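Local coordinates for Lin2111 protein (Listeria innocua, PDB 3EDP), which is of unknown function but probably acts as a DNA-binding transcription regulator of the GntR family, with a UTRA domain following its DNA-binding part, at residues T49-V54 / V63-G68; S127-Q132 / G187-K192; K111-I116 / R142-L147. All coordinates share one frame; numbering follows the deposited sequence.

Interaction 1. Residues T49-V54 / V63-G68; sequences TIRRAV and VVRKNG
Val54 and Val63 bring the two backbones nearest each other, their CA atoms 7.6 Å apart, where strand 63-66 runs past helix 49-54 with the axes 10.9 Å apart and their directions at 125°. This is the winged helix-turn-helix fold of GntR regulators: helix 47-59, which follows helix 36-42 and is in all likelihood the recognition helix, leads into the first strand of the wing, hydrogen-bonded through Val64 to strand 70-73. At the buried end, Val54 CG1 meets Val63 CG2 at 4.1 Å; Ile22 of helix 10-23 also packs on Val63, and Leu71 of the second wing strand on Val54. Further along, Arg65 reaches back to the helix with its chain extended from CG to NE, and its guanidinium lies with one face over Val54, the CG1 methyl standing 3.5 Å above the plane and displaced toward the rim. CG1 is there because it lies anti to the backbone N (chi1 175°), on the side of the carbonyl carbon. Salt bridges from NE to Glu36 and from NH1 to Asp55 fix the rotation of the guanidinium and probably offset its charge. Arg65 NH2 also donates to Arg51 O at 3.2 Å on a carbonyl lone pair, in both the carbonyl and the guanidinium planes but bent to 139° at the hydrogen.

Interaction 2. Residues S127-Q132 / G187-K192; sequences SIKFVQ and GNEQIK
Electrostatics carry this contact: Lys129 on strand 127-132 and Glu189 on helix 188-192 come from opposite directions, their CA atoms, the nearest pair of the two backbones, 10.2 Å apart. Lys129 NZ donates to Glu189 OE1 at 3.1 Å in a salt bridge that uses the syn lone pair of the oxygen. The lysine leaves the strand with CG anti to the backbone N (chi1 -169°) and then folds at its last two torsions, which turns the ammonium group onto the carboxylate. The same OE1 also forms a salt bridge with Arg142 on the adjacent strand, and Lys192, one helical turn on, brings its NZ to 3.5 Å from Glu189 OE2. Three cationic groups thus meet one carboxylate, an arrangement that would probably favour its ionised form and offset the closeness of Lys129 to Arg142. Van der Waals contact adds little: Lys129 CD lies 3.7 Å from Glu189 OE2. Within the helical segment, hydrogen bonds fix the first turn. Gly187 occupies the N-cap position, and its N donates to Gln190 OE1 at 2.6 Å, with the donor tilted 21° from the plane of the Gln190 amide carbonyl; Gly187 O in turn accepts from Ile191 N at 2.8 Å. The whole is a salt-bridge network, Lys129-Glu189-Lys192, tying a short helix to the antiparallel sheet of the UTRA domain.

Interaction 3. Residues K111-I116 / R142-L147; sequences KFYAEI and RLILPL
Tyr113 of helix 111-116 and Ile144 of strand 142-146 make the apolar part of the contact, their side chains crossing at about a right angle where the backbones come nearest, CA to CA 8.6 Å. Ile144 CG1 sits over one face of the phenol in a CH-pi contact, 4.2 Å from the ring centroid and 27° off the normal. It lies toward the hydroxyl end: Ile144 CG1 is 3.8 Å from Tyr113 CZ, and Ile144 CD1 is 3.9 Å from Tyr113 OH. With CG1 beside the backbone N and anti to the carbonyl carbon (chi1 -54°), the ethyl arm of the isoleucine is the branch offered to the ring. Helix 110-117 here packs on the antiparallel sheet of the UTRA domain, resting on strands 137-146 and 215-225, with Tyr221 of the latter also touching Tyr113. Across the contact no hydrogen bond forms; the polar end of the ring, Tyr113 OH, is hydrogen-bonded to a bound glycerol, probably from the crystallisation liquor. Arg142 NH1 approaches the hydroxyl obliquely without bonding to it, at 4.4 Å from Tyr113 OH, while Arg142 NH2 is committed to a salt bridge with Glu189.

Interaction 1 belongs to the GntR-type, presumably DNA-binding, part of the chain, and interactions 2 and 3 to the UTRA domain; the centre of interaction 1 lies about 30 Å from that of interaction 2 and about 23 Å from that of interaction 3, without touching either. Interactions 2 and 3, with centres about 17 Å apart, share one sheet, strands 124-134 and 137-146 being neighbours joined by a probable hydrogen bond from Leu143 N to Ile128 O, 2.9 Å. Their side chains meet too: Arg142 NH2 lies 2.7 Å from Glu189 OE1, and Ser127 OG packs on Ile144 CD1. The glycerol on Tyr113 might mark a pocket near this charged cluster, consistent with the effector-binding role usual for UTRA domains.

Interaction 1. Residues T49-V54 / V63-G68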
loop_
_atom_site.group_PDB
_atom_site.type_symbol
_atom_site.label_atom_id
_atom_site.label_comp_id
_atom_site.label_asym_id
_atom_site.label_seq_id
_atom_site.Cartn_x
_atom_site.Cartn_y
_atom_site.Cartn_z
ATOM N N THR A 49 19.933 -23.908 37.168
ATOM C CA THR A 49 19.583 -25.048 36.337
ATOM C C THR A 49 18.623 -24.636 35.211
ATOM O O THR A 49 18.829 -24.977 34.043
ATOM C CB THR A 49 18.975 -26.162 37.189
ATOM O OG1 THR A 49 19.989 -26.671 38.064
ATOM C CG2 THR A 49 18.434 -27.286 36.308
ATOM N N ILE A 50 17.585 -23.888 35.562
ATOM C CA ILE A 50 16.605 -23.452 34.571
ATOM C C ILE A 50 17.255 -22.514 33.549
ATOM O O ILE A 50 17.015 -22.623 32.341
ATOM C CB ILE A 50 15.405 -22.753 35.232
ATOM C CG1 ILE A 50 14.586 -23.758 36.050
ATOM C CG2 ILE A 50 14.535 -22.059 34.187
ATOM C CD1 ILE A 50 14.157 -24.996 35.289
ATOM N N ARG A 51 18.110 -21.619 34.031
ATOM C CA ARG A 51 18.757 -20.657 33.129
ATOM C C ARG A 51 19.626 -21.387 32.105
ATOM O O ARG A 51 19.697 -21.001 30.932
ATOM C CB ARG A 51 19.579 -19.618 33.901
ATOM C CG ARG A 51 20.389 -18.684 32.990
ATOM C CD ARG A 51 21.205 -17.662 33.779
ATOM N NE ARG A 51 22.191 -18.290 34.660
ATOM C CZ ARG A 51 22.120 -18.285 35.989
ATOM N NH1 ARG A 51 23.064 -18.882 36.710
ATOM N NH2 ARG A 51 21.109 -17.678 36.601
ATOM N N ARG A 52 20.265 -22.463 32.549
ATOM C CA ARG A 52 21.091 -23.279 31.663
ATOM C C ARG A 52 20.258 -24.076 30.659
ATOM O O ARG A 52 20.651 -24.226 29.505
ATOM C CB ARG A 52 21.980 -24.218 32.472
ATOM C CG ARG A 52 23.108 -23.512 33.215
ATOM C CD ARG A 52 23.697 -24.426 34.281
ATOM N NE ARG A 52 24.964 -23.930 34.799
ATOM C CZ ARG A 52 25.596 -24.450 35.845
ATOM N NH1 ARG A 52 25.059 -25.485 36.501
ATOM N NH2 ARG A 52 26.763 -23.934 36.235
ATOM N N ALA A 53 19.124 -24.601 31.109
ATOM C CA ALA A 53 18.221 -25.320 30.222
ATOM C C ALA A 53 17.731 -24.382 29.120
ATOM O O ALA A 53 17.753 -24.733 27.940
ATOM C CB ALA A 53 17.032 -25.885 31.006
ATOM N N VAL A 54 17.293 -23.190 29.518
ATOM C CA VAL A 54 16.782 -22.208 28.573
ATOM C C VAL A 54 17.887 -21.756 27.602
ATOM O O VAL A 54 17.652 -21.684 26.398
ATOM C CB VAL A 54 16.119 -20.993 29.290
ATOM C CG1 VAL A 54 15.696 -19.916 28.276
ATOM C CG2 VAL A 54 14.908 -21.445 30.103
ATOM N N VAL A 63 13.470 -21.323 21.549
ATOM C CA VAL A 63 12.805 -20.315 22.357
ATOM C C VAL A 63 13.624 -19.039 22.341
ATOM O O VAL A 63 14.792 -19.035 21.960
ATOM C CB VAL A 63 12.631 -20.757 23.851
ATOM C CG1 VAL A 63 12.273 -22.220 23.957
ATOM C CG2 VAL A 63 13.884 -20.467 24.633
ATOM N N VAL A 64 13.012 -17.953 22.778
ATOM C CA VAL A 64 13.711 -16.684 22.861
ATOM C C VAL A 64 13.274 -15.979 24.137
ATOM O O VAL A 64 12.124 -16.105 24.566
ATOM C CB VAL A 64 13.421 -15.803 21.616
ATOM C CG1 VAL A 64 11.921 -15.651 21.408
ATOM C CG2 VAL A 64 14.098 -14.444 21.744
ATOM N N ARG A 65 14.200 -15.269 24.766
ATOM C CA ARG A 65 13.883 -14.526 25.975
ATOM C C ARG A 65 13.373 -13.134 25.634
ATOM O O ARG A 65 13.839 -12.513 24.682
ATOM C CB ARG A 65 15.118 -14.383 26.863
ATOM C CG ARG A 65 15.625 -15.683 27.494
ATOM C CD ARG A 65 16.736 -15.366 28.491
ATOM N NE ARG A 65 17.018 -16.472 29.401
ATOM C CZ ARG A 65 18.020 -17.330 29.252
ATOM N NH1 ARG A 65 18.849 -17.212 28.219
ATOM N NH2 ARG A 65 18.198 -18.303 30.140
ATOM N N LYS A 66 12.417 -12.643 26.411
ATOM C CA LYS A 66 12.125 -11.219 26.391
ATOM C C LYS A 66 12.801 -10.609 27.605
ATOM O O LYS A 66 12.391 -10.857 28.735
ATOM C CB LYS A 66 10.623 -10.941 26.422
ATOM C CG LYS A 66 10.254 -9.544 25.916
ATOM C CD LYS A 66 11.218 -8.487 26.451
ATOM C CE LYS A 66 11.218 -7.219 25.615
ATOM N NZ LYS A 66 10.076 -6.325 25.948
ATOM N N ASN A 67 13.843 -9.824 27.359
ATOM C CA ASN A 67 14.595 -9.163 28.421
ATOM C C ASN A 67 13.813 -9.061 29.727
ATOM O O ASN A 67 13.032 -8.130 29.926
ATOM C CB ASN A 67 15.038 -7.773 27.962
ATOM C CG ASN A 67 16.137 -7.195 28.828
ATOM O OD1 ASN A 67 16.423 -7.704 29.912
ATOM N ND2 ASN A 67 16.762 -6.124 28.353
ATOM N N GLY A 68 14.024 -10.034 30.609
ATOM C CA GLY A 68 13.318 -10.091 31.874
ATOM C C GLY A 68 11.896 -10.600 31.731
ATOM O O GLY A 68 11.520 -11.597 32.350
#

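Interaction 2. Residues S127-Q132 / G187-K192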
loop_
_atom_site.group_PDB
_atom_site.type_symbol
_atom_site.label_atom_id
_atom_site.label_comp_id
_atom_site.label_asym_id
_atom_site.label_seq_id
_atom_site.Cartn_x
_atom_site.Cartn_y
_atom_site.Cartn_z
ATOM N N SER A 127 10.035 -11.740 12.236
ATOM C CA SER A 127 10.684 -11.510 10.963
ATOM C C SER A 127 10.234 -12.607 10.023
ATOM O O SER A 127 10.413 -13.791 10.308
ATOM C CB SER A 127 12.201 -11.537 11.119
ATOM O OG SER A 127 12.830 -11.302 9.876
ATOM N N ILE A 128 9.617 -12.210 8.919
ATOM C CA ILE A 128 9.134 -13.164 7.937
ATOM C C ILE A 128 9.808 -12.881 6.609
ATOM O O ILE A 128 9.902 -11.732 6.181
ATOM C CB ILE A 128 7.605 -13.070 7.768
ATOM C CG1 ILE A 128 6.907 -13.421 9.082
ATOM C CG2 ILE A 128 7.134 -13.993 6.658
ATOM C CD1 ILE A 128 5.436 -13.071 9.113
ATOM N N LYS A 129 10.300 -13.928 5.968
ATOM C CA LYS A 129 10.875 -13.784 4.647
ATOM C C LYS A 129 10.173 -14.737 3.694
ATOM O O LYS A 129 10.040 -15.930 3.987
ATOM C CB LYS A 129 12.372 -14.086 4.687
ATOM C CG LYS A 129 13.110 -13.718 3.406
ATOM C CD LYS A 129 14.572 -14.128 3.475
ATOM C CE LYS A 129 15.173 -13.843 4.849
ATOM N NZ LYS A 129 15.001 -12.421 5.282
ATOM N N PHE A 130 9.708 -14.214 2.564
ATOM C CA PHE A 130 9.147 -15.071 1.522
ATOM C C PHE A 130 9.524 -14.666 0.098
ATOM O O PHE A 130 9.936 -13.538 -0.164
ATOM C CB PHE A 130 7.627 -15.229 1.662
ATOM C CG PHE A 130 6.846 -13.966 1.426
ATOM C CD1 PHE A 130 6.478 -13.589 0.144
ATOM C CD2 PHE A 130 6.444 -13.175 2.491
ATOM C CE1 PHE A 130 5.747 -12.434 -0.073
ATOM C CE2 PHE A 130 5.707 -12.024 2.281
ATOM C CZ PHE A 130 5.362 -11.651 0.996
ATOM N N VAL A 131 9.383 -15.621 -0.812
ATOM C CA VAL A 131 9.821 -15.473 -2.187
ATOM C C VAL A 131 8.658 -15.845 -3.089
ATOM O O VAL A 131 7.809 -16.661 -2.726
ATOM C CB VAL A 131 11.040 -16.384 -2.484
ATOM C CG1 VAL A 131 11.117 -16.722 -3.961
ATOM C CG2 VAL A 131 12.333 -15.731 -2.005
ATOM N N GLN A 132 8.613 -15.237 -4.262
ATOM C CA GLN A 132 7.485 -15.403 -5.157
ATOM C C GLN A 132 8.001 -15.356 -6.586
ATOM O O GLN A 132 8.749 -14.447 -6.944
ATOM C CB GLN A 132 6.507 -14.261 -4.914
ATOM C CG GLN A 132 5.120 -14.452 -5.463
ATOM C CD GLN A 132 4.216 -13.299 -5.079
ATOM O OE1 GLN A 132 4.627 -12.391 -4.350
ATOM N NE2 GLN A 132 2.981 -13.326 -5.565
ATOM N N GLY A 187 22.536 -7.699 -2.982
ATOM C CA GLY A 187 23.338 -8.234 -1.896
ATOM C C GLY A 187 23.151 -9.737 -1.788
ATOM O O GLY A 187 22.542 -10.355 -2.660
ATOM N N ASN A 188 23.667 -10.329 -0.716
ATOM C CA ASN A 188 23.606 -11.779 -0.550
ATOM C C ASN A 188 22.180 -12.323 -0.585
ATOM O O ASN A 188 21.911 -13.346 -1.224
ATOM C CB ASN A 188 24.315 -12.206 0.736
ATOM C CG ASN A 188 25.732 -11.670 0.824
ATOM O OD1 ASN A 188 25.944 -10.483 1.072
ATOM N ND2 ASN A 188 26.711 -12.544 0.623
ATOM N N GLU A 189 21.273 -11.630 0.100
ATOM C CA GLU A 189 19.863 -12.003 0.129
ATOM C C GLU A 189 19.306 -12.148 -1.281
ATOM O O GLU A 189 18.682 -13.157 -1.621
ATOM C CB GLU A 189 19.058 -10.942 0.876
ATOM C CG GLU A 189 19.250 -10.942 2.377
ATOM C CD GLU A 189 18.208 -11.775 3.093
ATOM O OE1 GLU A 189 17.632 -11.275 4.082
ATOM O OE2 GLU A 189 17.957 -12.921 2.661
ATOM N N GLN A 190 19.534 -11.122 -2.095
ATOM C CA GLN A 190 19.048 -11.101 -3.469
ATOM C C GLN A 190 19.765 -12.143 -4.328
ATOM O O GLN A 190 19.147 -12.808 -5.158
ATOM C CB GLN A 190 19.202 -9.698 -4.068
ATOM C CG GLN A 190 18.373 -8.624 -3.359
ATOM C CD GLN A 190 18.981 -8.185 -2.027
ATOM O OE1 GLN A 190 20.202 -8.187 -1.857
ATOM N NE2 GLN A 190 18.128 -7.799 -1.082
ATOM N N ILE A 191 21.069 -12.287 -4.123
ATOM C CA ILE A 191 21.833 -13.308 -4.826
ATOM C C ILE A 191 21.180 -14.670 -4.633
ATOM O O ILE A 191 20.761 -15.315 -5.594
ATOM C CB ILE A 191 23.285 -13.387 -4.312
ATOM C CG1 ILE A 191 23.999 -12.052 -4.508
ATOM C CG2 ILE A 191 24.052 -14.501 -5.026
ATOM C CD1 ILE A 191 23.960 -11.559 -5.920
ATOM N N LYS A 192 21.081 -15.094 -3.377
ATOM C CA LYS A 192 20.611 -16.436 -3.063
ATOM C C LYS A 192 19.136 -16.649 -3.389
ATOM O O LYS A 192 18.760 -17.684 -3.939
ATOM C CB LYS A 192 20.878 -16.769 -1.591
ATOM C CG LYS A 192 20.160 -15.866 -0.602
ATOM C CD LYS A 192 20.577 -16.159 0.834
ATOM C CE LYS A 192 19.866 -15.232 1.813
ATOM N NZ LYS A 192 20.361 -15.386 3.211
#

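Interaction 3. Residues K111-I116 / R142-L147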
loop_
_atom_site.group_PDB
_atom_site.type_symbol
_atom_site.label_atom_id
_atom_site.label_comp_id
_atom_site.label_asym_id
_atom_site.label_seq_id
_atom_site.Cartn_x
_atom_site.Cartn_y
_atom_site.Cartn_z
ATOM N N LYS A 111 18.784 -1.630 17.010
ATOM C CA LYS A 111 18.757 -0.171 16.880
ATOM C C LYS A 111 17.932 0.345 15.705
ATOM O O LYS A 111 17.127 1.260 15.861
ATOM C CB LYS A 111 20.180 0.389 16.782
ATOM C CG LYS A 111 20.701 0.978 18.083
ATOM C CD LYS A 111 20.744 -0.062 19.189
ATOM C CE LYS A 111 20.464 0.574 20.537
ATOM N NZ LYS A 111 19.097 1.163 20.559
ATOM N N PHE A 112 18.148 -0.235 14.530
ATOM C CA PHE A 112 17.529 0.261 13.310
ATOM C C PHE A 112 16.003 0.190 13.340
ATOM O O PHE A 112 15.332 1.166 13.019
ATOM C CB PHE A 112 18.077 -0.479 12.088
ATOM C CG PHE A 112 17.474 -0.026 10.793
ATOM C CD1 PHE A 112 17.788 1.215 10.266
ATOM C CD2 PHE A 112 16.586 -0.836 10.106
ATOM C CE1 PHE A 112 17.229 1.642 9.074
ATOM C CE2 PHE A 112 16.026 -0.417 8.913
ATOM C CZ PHE A 112 16.348 0.824 8.396
ATOM N N TYR A 113 15.459 -0.959 13.731
ATOM C CA TYR A 113 14.007 -1.124 13.795
ATOM C C TYR A 113 13.394 -0.437 15.011
ATOM O O TYR A 113 12.292 0.099 14.929
ATOM C CB TYR A 113 13.613 -2.605 13.777
ATOM C CG TYR A 113 13.894 -3.285 12.460
ATOM C CD1 TYR A 113 13.509 -2.705 11.259
ATOM C CD2 TYR A 113 14.528 -4.514 12.417
ATOM C CE1 TYR A 113 13.768 -3.327 10.052
ATOM C CE2 TYR A 113 14.789 -5.142 11.216
ATOM C CZ TYR A 113 14.408 -4.545 10.036
ATOM O OH TYR A 113 14.667 -5.179 8.841
ATOM N N ALA A 114 14.102 -0.465 16.139
ATOM C CA ALA A 114 13.634 0.198 17.351
ATOM C C ALA A 114 13.382 1.675 17.082
ATOM O O ALA A 114 12.418 2.253 17.579
ATOM C CB ALA A 114 14.643 0.034 18.475
ATOM N N GLU A 115 14.256 2.279 16.286
ATOM C CA GLU A 115 14.143 3.690 15.951
ATOM C C GLU A 115 12.950 3.959 15.030
ATOM O O GLU A 115 12.254 4.965 15.184
ATOM C CB GLU A 115 15.450 4.193 15.327
ATOM C CG GLU A 115 15.318 5.483 14.540
ATOM C CD GLU A 115 14.957 5.240 13.086
ATOM O OE1 GLU A 115 15.440 4.236 12.513
ATOM O OE2 GLU A 115 14.197 6.053 12.515
ATOM N N ILE A 116 12.715 3.058 14.079
ATOM C CA ILE A 116 11.570 3.184 13.181
ATOM C C ILE A 116 10.235 3.004 13.903
ATOM O O ILE A 116 9.306 3.782 13.701
ATOM C CB ILE A 116 11.649 2.180 12.022
ATOM C CG1 ILE A 116 12.793 2.553 11.079
ATOM C CG2 ILE A 116 10.323 2.141 11.269
ATOM C CD1 ILE A 116 13.144 1.473 10.075
ATOM N N ARG A 142 10.436 -9.123 2.752
ATOM C CA ARG A 142 10.721 -9.246 4.169
ATOM C C ARG A 142 9.747 -8.372 4.953
ATOM O O ARG A 142 9.560 -7.192 4.641
ATOM C CB ARG A 142 12.179 -8.892 4.472
ATOM C CG ARG A 142 12.423 -8.435 5.902
ATOM C CD ARG A 142 13.658 -9.092 6.519
ATOM N NE ARG A 142 14.691 -9.417 5.537
ATOM C CZ ARG A 142 15.386 -8.518 4.840
ATOM N NH1 ARG A 142 15.148 -7.218 4.993
ATOM N NH2 ARG A 142 16.306 -8.922 3.972
ATOM N N LEU A 143 9.112 -8.981 5.950
ATOM C CA LEU A 143 8.141 -8.320 6.817
ATOM C C LEU A 143 8.630 -8.315 8.260
ATOM O O LEU A 143 9.161 -9.318 8.760
ATOM C CB LEU A 143 6.822 -9.080 6.797
ATOM C CG LEU A 143 5.725 -8.777 5.788
ATOM C CD1 LEU A 143 6.161 -9.157 4.384
ATOM C CD2 LEU A 143 4.465 -9.527 6.199
ATOM N N ILE A 144 8.431 -7.189 8.928
ATOM C CA ILE A 144 8.763 -7.051 10.334
ATOM C C ILE A 144 7.512 -6.609 11.096
ATOM O O ILE A 144 6.931 -5.569 10.790
ATOM C CB ILE A 144 9.889 -6.024 10.541
ATOM C CG1 ILE A 144 11.104 -6.373 9.675
ATOM C CG2 ILE A 144 10.275 -5.947 12.018
ATOM C CD1 ILE A 144 11.852 -7.624 10.111
ATOM N N LEU A 145 7.094 -7.412 12.070
ATOM C CA LEU A 145 5.909 -7.133 12.886
ATOM C C LEU A 145 6.268 -7.244 14.364
ATOM O O LEU A 145 6.596 -8.321 14.834
ATOM C CB LEU A 145 4.812 -8.157 12.597
ATOM C CG LEU A 145 4.308 -8.368 11.167
ATOM C CD1 LEU A 145 3.284 -9.505 11.125
ATOM C CD2 LEU A 145 3.696 -7.104 10.637
ATOM N N PRO A 146 6.203 -6.130 15.107
ATOM C CA PRO A 146 6.515 -6.196 16.542
ATOM C C PRO A 146 5.543 -7.100 17.299
ATOM O O PRO A 146 4.328 -7.035 17.096
ATOM C CB PRO A 146 6.362 -4.742 17.005
ATOM C CG PRO A 146 6.510 -3.926 15.752
ATOM C CD PRO A 146 5.896 -4.760 14.672
ATOM N N LEU A 147 6.100 -7.947 18.158
ATOM C CA LEU A 147 5.336 -8.880 18.969
ATOM C C LEU A 147 4.232 -8.196 19.752
ATOM O O LEU A 147 3.101 -8.671 19.772
ATOM C CB LEU A 147 6.262 -9.602 19.947
ATOM C CG LEU A 147 6.776 -10.965 19.506
ATOM C CD1 LEU A 147 5.654 -11.982 19.592
ATOM C CD2 LEU A 147 7.361 -10.892 18.100
#